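Local atomic coordinates of kinesin-like protein Nod (Drosophila melanogaster, PDB entry 3DC4), a protein that binds and hydrolyses ATP and binds microtubules as a nonmotile kinesin, and is required in meiosis to segregate chromosomes that have not exchanged. Residues Thr72-Gln75 with Asp76-Tyr79. Numbering follows the deposited sequence.
Sequences TISQ and DEMY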
ATOM      1  N   THR A  72      14.456   7.316 -12.342  1.00 21.84           N
ATOM      2  CA  THR A  72      14.401   8.770 -12.484  1.00 24.25           C
ATOM      3  C   THR A  72      13.054   9.407 -12.145  1.00 24.30           C
ATOM      4  O   THR A  72      12.951  10.626 -12.071  1.00 24.93           O
ATOM      5  CB  THR A  72      14.783   9.202 -13.918  1.00 24.50           C
ATOM      6  OG1 THR A  72      13.992   8.471 -14.863  1.00 26.80           O
ATOM      7  CG2 THR A  72      16.265   8.934 -14.178  1.00 25.20           C
ATOM      8  N   ILE A  73      12.024   8.593 -11.944  1.00 23.85           N
ATOM      9  CA  ILE A  73      10.701   9.122 -11.630  1.00 22.83           C
ATOM     10  C   ILE A  73      10.668   9.734 -10.230  1.00 22.08           C
ATOM     11  O   ILE A  73      11.103   9.113  -9.262  1.00 22.01           O
ATOM     12  CB  ILE A  73       9.627   8.017 -11.718  1.00 23.77           C
ATOM     13  CG1 ILE A  73       9.583   7.446 -13.136  1.00 24.35           C
ATOM     14  CG2 ILE A  73       8.256   8.582 -11.344  1.00 23.46           C
ATOM     15  CD1 ILE A  73       9.098   8.438 -14.191  1.00 27.74           C
ATOM     16  N   SER A  74      10.160  10.959 -10.126  1.00 21.92           N
ATOM     17  CA  SER A  74      10.081  11.628  -8.834  1.00 20.56           C
ATOM     18  C   SER A  74       8.885  11.139  -8.026  1.00 20.79           C
ATOM     19  O   SER A  74       7.998  10.471  -8.555  1.00 22.54           O
ATOM     20  CB  SER A  74       9.961  13.138  -9.020  1.00 22.31           C
ATOM     21  OG  SER A  74       8.683  13.479  -9.531  1.00 23.78           O
ATOM     22  N   GLN A  75       8.867  11.490  -6.745  1.00 18.80           N
ATOM     23  CA  GLN A  75       7.779  11.124  -5.844  1.00 18.15           C
ATOM     24  C   GLN A  75       6.481  11.742  -6.350  1.00 18.01           C
ATOM     25  O   GLN A  75       5.444  11.082  -6.389  1.00 18.21           O
ATOM     26  CB  GLN A  75       8.064  11.648  -4.430  1.00 16.23           C
ATOM     27  CG  GLN A  75       9.219  10.978  -3.687  1.00 16.47           C
ATOM     28  CD  GLN A  75       8.865   9.583  -3.190  1.00 17.49           C
ATOM     29  OE1 GLN A  75       8.391   8.745  -3.951  1.00 19.76           O
ATOM     30  NE2 GLN A  75       9.107   9.328  -1.915  1.00 16.07           N
ATOM     31  N   ASP A  76       6.545  13.013  -6.735  1.00 18.15           N
ATOM     32  CA  ASP A  76       5.373  13.723  -7.235  1.00 20.67           C
ATOM     33  C   ASP A  76       4.738  13.001  -8.416  1.00 21.03           C
ATOM     34  O   ASP A  76       3.529  12.755  -8.428  1.00 20.90           O
ATOM     35  CB  ASP A  76       5.747  15.154  -7.639  1.00 24.49           C
ATOM     36  CG  ASP A  76       4.620  15.870  -8.363  1.00 28.60           C
ATOM     37  OD1 ASP A  76       4.662  15.953  -9.607  1.00 35.00           O
ATOM     38  OD2 ASP A  76       3.682  16.339  -7.691  1.00 28.75           O
ATOM     39  N   GLU A  77       5.549  12.658  -9.410  1.00 19.41           N
ATOM     40  CA  GLU A  77       5.036  11.959 -10.580  1.00 21.41           C
ATOM     41  C   GLU A  77       4.428  10.615 -10.224  1.00 19.55           C
ATOM     42  O   GLU A  77       3.330  10.280 -10.663  1.00 18.25           O
ATOM     43  CB  GLU A  77       6.146  11.740 -11.611  1.00 25.15           C
ATOM     44  CG  GLU A  77       6.173  12.778 -12.712  1.00 34.79           C
ATOM     45  CD  GLU A  77       4.827  12.911 -13.408  1.00 38.39           C
ATOM     46  OE1 GLU A  77       4.334  11.905 -13.972  1.00 41.70           O
ATOM     47  OE2 GLU A  77       4.259  14.025 -13.387  1.00 42.31           O
ATOM     48  N   MET A  78       5.157   9.835  -9.437  1.00 19.65           N
ATOM     49  CA  MET A  78       4.685   8.524  -9.031  1.00 20.96           C
ATOM     50  C   MET A  78       3.350   8.628  -8.298  1.00 18.86           C
ATOM     51  O   MET A  78       2.424   7.865  -8.572  1.00 18.35           O
ATOM     52  CB  MET A  78       5.739   7.849  -8.150  1.00 24.60           C
ATOM     53  CG  MET A  78       5.373   6.441  -7.703  1.00 31.90           C
ATOM     54  SD  MET A  78       4.555   6.406  -6.087  1.00 35.22           S
ATOM     55  CE  MET A  78       2.862   6.078  -6.516  1.00 39.76           C
ATOM     56  N   TYR A  79       3.251   9.584  -7.381  1.00 17.60           N
ATOM     57  CA  TYR A  79       2.021   9.786  -6.616  1.00 17.47           C
ATOM     58  C   TYR A  79       0.879  10.228  -7.537  1.00 18.01           C
ATOM     59  O   TYR A  79      -0.222   9.693  -7.480  1.00 17.67           O
ATOM     60  CB  TYR A  79       2.245  10.842  -5.521  1.00 18.39           C
ATOM     61  CG  TYR A  79       0.958  11.346  -4.904  1.00 19.90           C
ATOM     62  CD1 TYR A  79       0.233  10.560  -4.009  1.00 18.57           C
ATOM     63  CD2 TYR A  79       0.418  12.575  -5.284  1.00 20.27           C
ATOM     64  CE1 TYR A  79      -0.999  10.979  -3.514  1.00 19.15           C
ATOM     65  CE2 TYR A  79      -0.819  13.002  -4.794  1.00 21.66           C
ATOM     66  CZ  TYR A  79      -1.520  12.194  -3.914  1.00 21.17           C
ATOM     67  OH  TYR A  79      -2.757  12.580  -3.465  1.00 20.18           O
TER
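The flat peptide carbonyls of S74 and Q75 start helix 75-82 of the kinesin motor domain, whose N-terminus S74 caps while I73 and M78 form a hydrophobic staple. M78 N donates to S74 O (3.0 Å) and Y79 N to Q75 O (2.8 Å), the first regular bonds of the helix. The Q75 amide and the Y79 ring turn away from this turn into the protein interior: the amide gives OE1 to R29, which lines the ADP pocket, and NE2 to the backbone carbonyls of Y110 and H124, while the Y79 side chain touches L84 and V87 of helix 84-92 and its hydroxyl hydrogen-bonds with D134.

Serine suits the cap because its hydroxyl sits one carbon from the backbone. With chi1 at 71°, OG is tucked between the backbone N and the carbonyl carbon of S74 and accepts from E77 N at 3.2 Å; the N-H points almost straight at it (172°). With the hydroxyl gone, as in an alanine here, E77 N would lose its capping acceptor, and the first turn is likely to fray. E77 does not complete a capping box, since its bent chain carries OE1 7.0 Å from S74 N. Its negative charge and that of D76 nevertheless suit the first turn, probably interacting favourably with the helix dipole.

I73, just before the cap, supplies one half of the staple. Its branched side chain places CG2 anti to the backbone N, over the first turn, where CG2 lies 4.1 Å from M78 CB. M78 suits the other half: its CB faces the loop while its flexible thioether bends away towards I127 of helix 127-141. The same I73 methyl also rests against the aliphatic root of E77, with CG2 3.8 Å from E77 CB.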